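Local coordinates for protein D-aminopeptidase (Burkholderia sp. LK4, PDB 5TZB) that probably cleaves N-terminal beta-amino acid residues from peptides and amides, as a beta-aminopeptidase of the Ntn-hydrolase type in peptidase family S58, at residues 93-107 and 139-151. Sequence-based numbering, arbitrary orientation.
Sequences GDATGLEWIREAGLL and YWCMPVVMETYDG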
loop_
_atom_site.group_PDB
_atom_site.type_symbol
_atom_site.label_atom_id
_atom_site.label_comp_id
_atom_site.label_asym_id
_atom_site.label_seq_id
_atom_site.Cartn_x
_atom_site.Cartn_y
_atom_site.Cartn_z
ATOM N N GLY C 93 -13.948 6.801 6.003
ATOM C CA GLY C 93 -15.112 6.825 5.135
ATOM C C GLY C 93 -15.329 5.471 4.492
ATOM O O GLY C 93 -14.497 4.565 4.611
ATOM N N ASP C 94 -16.445 5.333 3.793
ATOM C CA ASP C 94 -16.810 4.054 3.206
ATOM C C ASP C 94 -16.887 4.159 1.685
ATOM O O ASP C 94 -17.228 5.215 1.131
ATOM C CB ASP C 94 -18.149 3.594 3.768
ATOM C CG ASP C 94 -18.178 2.114 4.094
ATOM O OD1 ASP C 94 -17.319 1.358 3.609
ATOM O OD2 ASP C 94 -19.088 1.711 4.842
ATOM N N ALA C 95 -16.584 3.063 1.005
ATOM C CA ALA C 95 -16.674 3.035 -0.455
ATOM C C ALA C 95 -16.859 1.609 -0.984
ATOM O O ALA C 95 -16.461 0.639 -0.327
ATOM C CB ALA C 95 -15.439 3.669 -1.073
ATOM N N THR C 96 -17.488 1.477 -2.154
ATOM C CA THR C 96 -17.589 0.168 -2.804
ATOM C C THR C 96 -16.807 0.196 -4.110
ATOM O O THR C 96 -16.471 1.269 -4.612
ATOM C CB THR C 96 -19.065 -0.262 -3.060
ATOM O OG1 THR C 96 -19.702 0.661 -3.952
ATOM C CG2 THR C 96 -19.832 -0.289 -1.757
ATOM N N GLY C 97 -16.434 -0.982 -4.606
ATOM C CA GLY C 97 -15.796 -1.112 -5.912
ATOM C C GLY C 97 -14.327 -0.740 -5.985
ATOM O O GLY C 97 -13.721 -0.779 -7.059
ATOM N N LEU C 98 -13.715 -0.398 -4.854
ATOM C CA LEU C 98 -12.341 0.093 -4.917
ATOM C C LEU C 98 -11.281 -0.999 -5.009
ATOM O O LEU C 98 -10.171 -0.743 -5.485
ATOM C CB LEU C 98 -12.028 0.984 -3.715
ATOM C CG LEU C 98 -12.798 2.304 -3.598
ATOM C CD1 LEU C 98 -12.126 3.211 -2.579
ATOM C CD2 LEU C 98 -12.927 2.990 -4.938
ATOM N N GLU C 99 -11.581 -2.210 -4.551
ATOM C CA GLU C 99 -10.524 -3.227 -4.527
ATOM C C GLU C 99 -10.050 -3.648 -5.915
ATOM O O GLU C 99 -8.850 -3.865 -6.113
ATOM C CB GLU C 99 -10.965 -4.462 -3.733
ATOM C CG GLU C 99 -11.219 -4.157 -2.254
ATOM C CD GLU C 99 -10.044 -3.464 -1.539
ATOM O OE1 GLU C 99 -8.842 -3.688 -1.868
ATOM O OE2 GLU C 99 -10.337 -2.691 -0.607
ATOM N N TRP C 100 -10.965 -3.752 -6.875
ATOM C CA TRP C 100 -10.555 -4.113 -8.237
ATOM C C TRP C 100 -9.872 -2.934 -8.919
ATOM O O TRP C 100 -9.025 -3.131 -9.770
ATOM C CB TRP C 100 -11.746 -4.587 -9.063
ATOM C CG TRP C 100 -11.388 -5.165 -10.446
ATOM C CD1 TRP C 100 -11.914 -4.779 -11.652
ATOM C CD2 TRP C 100 -10.472 -6.245 -10.743
ATOM N NE1 TRP C 100 -11.380 -5.539 -12.674
ATOM C CE2 TRP C 100 -10.494 -6.443 -12.144
ATOM C CE3 TRP C 100 -9.627 -7.046 -9.966
ATOM C CZ2 TRP C 100 -9.718 -7.430 -12.780
ATOM C CZ3 TRP C 100 -8.845 -8.018 -10.601
ATOM C CH2 TRP C 100 -8.898 -8.195 -11.997
ATOM N N ILE C 101 -10.223 -1.707 -8.532
ATOM C CA ILE C 101 -9.473 -0.551 -9.024
ATOM C C ILE C 101 -8.025 -0.601 -8.536
ATOM O O ILE C 101 -7.103 -0.328 -9.306
ATOM C CB ILE C 101 -10.107 0.783 -8.598
ATOM C CG1 ILE C 101 -11.530 0.899 -9.131
ATOM C CG2 ILE C 101 -9.276 1.954 -9.109
ATOM C CD1 ILE C 101 -11.591 1.237 -10.586
ATOM N N ARG C 102 -7.814 -0.936 -7.262
ATOM C CA ARG C 102 -6.450 -1.128 -6.745
ATOM C C ARG C 102 -5.725 -2.238 -7.493
ATOM O O ARG C 102 -4.556 -2.095 -7.886
ATOM C CB ARG C 102 -6.458 -1.484 -5.245
ATOM C CG ARG C 102 -6.686 -0.336 -4.299
ATOM C CD ARG C 102 -6.522 -0.793 -2.859
ATOM N NE ARG C 102 -6.481 0.336 -1.919
ATOM C CZ ARG C 102 -7.524 0.814 -1.242
ATOM N NH1 ARG C 102 -8.735 0.273 -1.369
ATOM N NH2 ARG C 102 -7.353 1.847 -0.428
ATOM N N GLU C 103 -6.426 -3.349 -7.680
ATOM C CA GLU C 103 -5.811 -4.556 -8.232
ATOM C C GLU C 103 -5.527 -4.418 -9.739
ATOM O O GLU C 103 -4.386 -4.610 -10.189
ATOM C CB GLU C 103 -6.711 -5.765 -7.961
ATOM C CG GLU C 103 -6.131 -7.104 -8.405
ATOM C CD GLU C 103 -4.962 -7.588 -7.554
ATOM O OE1 GLU C 103 -4.996 -7.506 -6.288
ATOM O OE2 GLU C 103 -3.998 -8.078 -8.161
ATOM N N ALA C 104 -6.547 -4.054 -10.507
ATOM C CA ALA C 104 -6.408 -4.087 -11.964
ATOM C C ALA C 104 -6.579 -2.729 -12.638
ATOM O O ALA C 104 -6.448 -2.621 -13.858
ATOM C CB ALA C 104 -7.384 -5.074 -12.544
ATOM N N GLY C 105 -6.923 -1.709 -11.857
ATOM C CA GLY C 105 -7.068 -0.363 -12.381
ATOM C C GLY C 105 -8.117 -0.221 -13.477
ATOM O O GLY C 105 -7.926 0.545 -14.427
ATOM N N LEU C 106 -9.238 -0.921 -13.331
ATOM C CA LEU C 106 -10.290 -0.870 -14.344
ATOM C C LEU C 106 -11.624 -0.404 -13.765
ATOM O O LEU C 106 -12.266 -1.117 -12.989
ATOM C CB LEU C 106 -10.460 -2.242 -15.009
ATOM C CG LEU C 106 -9.336 -2.669 -15.973
ATOM C CD1 LEU C 106 -9.443 -4.163 -16.380
ATOM C CD2 LEU C 106 -9.329 -1.779 -17.203
ATOM N N LEU C 107 -12.037 0.795 -14.174
ATOM C CA LEU C 107 -13.345 1.340 -13.861
ATOM C C LEU C 107 -14.312 0.822 -14.912
ATOM O O LEU C 107 -14.121 1.069 -16.111
ATOM C CB LEU C 107 -13.297 2.884 -13.847
ATOM C CG LEU C 107 -14.585 3.683 -13.617
ATOM C CD1 LEU C 107 -15.118 3.471 -12.188
ATOM C CD2 LEU C 107 -14.381 5.189 -13.903
ATOM N N TYR C 139 -20.044 -11.982 -15.535
ATOM C CA TYR C 139 -19.229 -11.079 -14.735
ATOM C C TYR C 139 -19.999 -10.672 -13.499
ATOM O O TYR C 139 -21.220 -10.819 -13.432
ATOM C CB TYR C 139 -18.802 -9.840 -15.538
ATOM C CG TYR C 139 -19.901 -8.830 -15.750
ATOM C CD1 TYR C 139 -19.968 -7.683 -14.977
ATOM C CD2 TYR C 139 -20.872 -9.023 -16.727
ATOM C CE1 TYR C 139 -20.972 -6.745 -15.172
ATOM C CE2 TYR C 139 -21.882 -8.096 -16.931
ATOM C CZ TYR C 139 -21.928 -6.957 -16.149
ATOM O OH TYR C 139 -22.926 -6.024 -16.339
ATOM N N TRP C 140 -19.266 -10.163 -12.519
ATOM C CA TRP C 140 -19.868 -9.660 -11.300
ATOM C C TRP C 140 -19.706 -8.144 -11.275
ATOM O O TRP C 140 -18.604 -7.619 -11.407
ATOM C CB TRP C 140 -19.248 -10.340 -10.062
ATOM C CG TRP C 140 -17.767 -10.602 -10.150
ATOM C CD1 TRP C 140 -16.759 -9.861 -9.583
ATOM C CD2 TRP C 140 -17.124 -11.678 -10.848
ATOM N NE1 TRP C 140 -15.534 -10.420 -9.883
ATOM C CE2 TRP C 140 -15.733 -11.530 -10.662
ATOM C CE3 TRP C 140 -17.594 -12.755 -11.611
ATOM C CZ2 TRP C 140 -14.810 -12.417 -11.208
ATOM C CZ3 TRP C 140 -16.677 -13.633 -12.156
ATOM C CH2 TRP C 140 -15.301 -13.464 -11.949
ATOM N N CYS C 141 -20.827 -7.452 -11.154
ATOM C CA CYS C 141 -20.850 -6.001 -11.213
ATOM C C CYS C 141 -20.328 -5.407 -9.915
ATOM O O CYS C 141 -20.789 -5.784 -8.846
ATOM C CB CYS C 141 -22.274 -5.516 -11.489
ATOM S SG CYS C 141 -22.413 -3.735 -11.718
ATOM N N MET C 142 -19.360 -4.501 -10.004
ATOM C CA MET C 142 -18.763 -3.895 -8.809
ATOM C C MET C 142 -18.723 -2.357 -8.910
ATOM O O MET C 142 -17.658 -1.777 -9.159
ATOM C CB MET C 142 -17.354 -4.457 -8.584
ATOM C CG MET C 142 -17.308 -5.981 -8.301
ATOM S SD MET C 142 -15.633 -6.613 -8.105
ATOM C CE MET C 142 -14.996 -6.416 -9.778
ATOM N N PRO C 143 -19.881 -1.696 -8.728
ATOM C CA PRO C 143 -19.963 -0.228 -8.845
ATOM C C PRO C 143 -19.134 0.543 -7.800
ATOM O O PRO C 143 -18.944 0.082 -6.671
ATOM C CB PRO C 143 -21.457 0.062 -8.660
ATOM C CG PRO C 143 -22.162 -1.278 -8.921
ATOM C CD PRO C 143 -21.188 -2.309 -8.447
ATOM N N VAL C 144 -18.638 1.713 -8.191
ATOM C CA VAL C 144 -17.903 2.563 -7.270
ATOM C C VAL C 144 -18.851 3.575 -6.646
ATOM O O VAL C 144 -19.421 4.416 -7.338
ATOM C CB VAL C 144 -16.734 3.304 -7.963
ATOM C CG1 VAL C 144 -16.057 4.289 -6.979
ATOM C CG2 VAL C 144 -15.701 2.296 -8.518
ATOM N N VAL C 145 -19.036 3.481 -5.334
ATOM C CA VAL C 145 -19.882 4.422 -4.624
ATOM C C VAL C 145 -19.059 4.986 -3.482
ATOM O O VAL C 145 -18.377 4.235 -2.777
ATOM C CB VAL C 145 -21.173 3.776 -4.093
ATOM C CG1 VAL C 145 -22.046 4.818 -3.391
ATOM C CG2 VAL C 145 -21.949 3.139 -5.233
ATOM N N MET C 146 -19.067 6.313 -3.348
ATOM C CA MET C 146 -18.328 6.983 -2.289
ATOM C C MET C 146 -19.292 7.875 -1.530
ATOM O O MET C 146 -20.422 8.074 -1.976
ATOM C CB MET C 146 -17.152 7.761 -2.873
ATOM C CG MET C 146 -16.098 6.837 -3.496
ATOM S SD MET C 146 -14.722 7.708 -4.258
ATOM C CE MET C 146 -15.496 8.253 -5.779
ATOM N N GLU C 147 -18.866 8.406 -0.383
ATOM C CA GLU C 147 -19.796 9.094 0.494
ATOM C C GLU C 147 -19.158 10.172 1.356
ATOM O O GLU C 147 -17.947 10.168 1.572
ATOM C CB GLU C 147 -20.493 8.084 1.418
ATOM C CG GLU C 147 -19.551 7.252 2.290
ATOM C CD GLU C 147 -19.009 8.008 3.518
ATOM O OE1 GLU C 147 -19.660 8.969 3.993
ATOM O OE2 GLU C 147 -17.926 7.622 4.010
ATOM N N THR C 148 -19.991 11.084 1.845
ATOM C CA THR C 148 -19.638 11.931 2.983
ATOM C C THR C 148 -20.858 11.974 3.934
ATOM O O THR C 148 -21.954 11.534 3.574
ATOM C CB THR C 148 -19.209 13.347 2.537
ATOM O OG1 THR C 148 -20.261 13.940 1.776
ATOM C CG2 THR C 148 -17.938 13.282 1.657
ATOM N N TYR C 149 -20.668 12.497 5.139
ATOM C CA TYR C 149 -21.663 12.382 6.212
ATOM C C TYR C 149 -22.519 13.651 6.404
ATOM O O TYR C 149 -22.019 14.674 6.874
ATOM C CB TYR C 149 -20.924 12.015 7.505
ATOM C CG TYR C 149 -21.755 11.984 8.761
ATOM C CD1 TYR C 149 -22.522 10.876 9.093
ATOM C CD2 TYR C 149 -21.742 13.064 9.644
ATOM C CE1 TYR C 149 -23.288 10.853 10.269
ATOM C CE2 TYR C 149 -22.494 13.052 10.814
ATOM C CZ TYR C 149 -23.262 11.943 11.124
ATOM O OH TYR C 149 -24.008 11.945 12.287
ATOM N N ASP C 150 -23.807 13.575 6.058
ATOM C CA ASP C 150 -24.717 14.711 6.215
ATOM C C ASP C 150 -25.615 14.579 7.451
ATOM O O ASP C 150 -26.751 15.026 7.441
ATOM C CB ASP C 150 -25.603 14.898 4.965
ATOM C CG ASP C 150 -26.347 13.619 4.541
ATOM O OD1 ASP C 150 -26.526 12.696 5.356
ATOM O OD2 ASP C 150 -26.792 13.552 3.377
ATOM N N GLY C 151 -25.092 13.963 8.506
ATOM C CA GLY C 151 -25.862 13.666 9.705
ATOM C C GLY C 151 -26.449 14.848 10.456
ATOM O O GLY C 151 -27.410 14.691 11.203
HETATM O O HOH W 1 -16.127 7.618 0.453
HETATM O O HOH W 2 -15.018 -1.552 -9.454
#
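Val144 spreads its two methyl branches over Leu98 and Leu107. Its CG1 meets Leu98 CD2 at 4.0 Å, the two side chains crossing at about a right angle, and its CG2 reaches Leu107 CD1 at 3.9 Å, with Ile101 CG1 a looser neighbour. With CG1 anti to the backbone N (chi1 175°) and CG2 beside it, one branch is directed at the start of helix 98-104 and the other at the strand that follows. Farther along, the bent Met142 chain brings its CE obliquely against Trp100, 3.8 Å from Trp100 CB.

Backbone and hydroxyl bonds hold the same chains together around Val144. Thr96 N donates to Val145 O (3.0 Å) in the plane of that carbonyl, whereas the return bond from Val145 N to Thr96 O is weak. The Thr96 hydroxyl, set between its own backbone N and carbonyl carbon (chi1 62°), donates to Pro143 O at 2.9 Å from above the carbonyl plane and weakly accepts from Val145 N. Positive phi at Gly97 turns the chain from strand into helix, and a water donates to both Gly97 O and Met142 O. At the far end Glu147 folds back; its OE2 takes Asp94 N on its anti lone pair (2.7 Å, N-H...O angle 160°), while OE1 is held by Thr116. At the subunit interface, Asp94 OD2 forms a salt bridge with Arg123 of a second subunit and OD1 accepts from Gly97 N of that subunit.

Weakly bonded strand 95-96 is outermost, within this chain, in a mixed sheet, antiparallel to strand 144-148. Residues 93-107 pass through helix 98-104 into a second sheet, where strand 106-107 pairs with 82-88; the buried Val144 cluster joins the two, consistent with the layered Ntn-hydrolase core. Helix 119-129 covers the face bearing Thr96, while Leu98 and Ile101 pack on Val86 of strand 82-88.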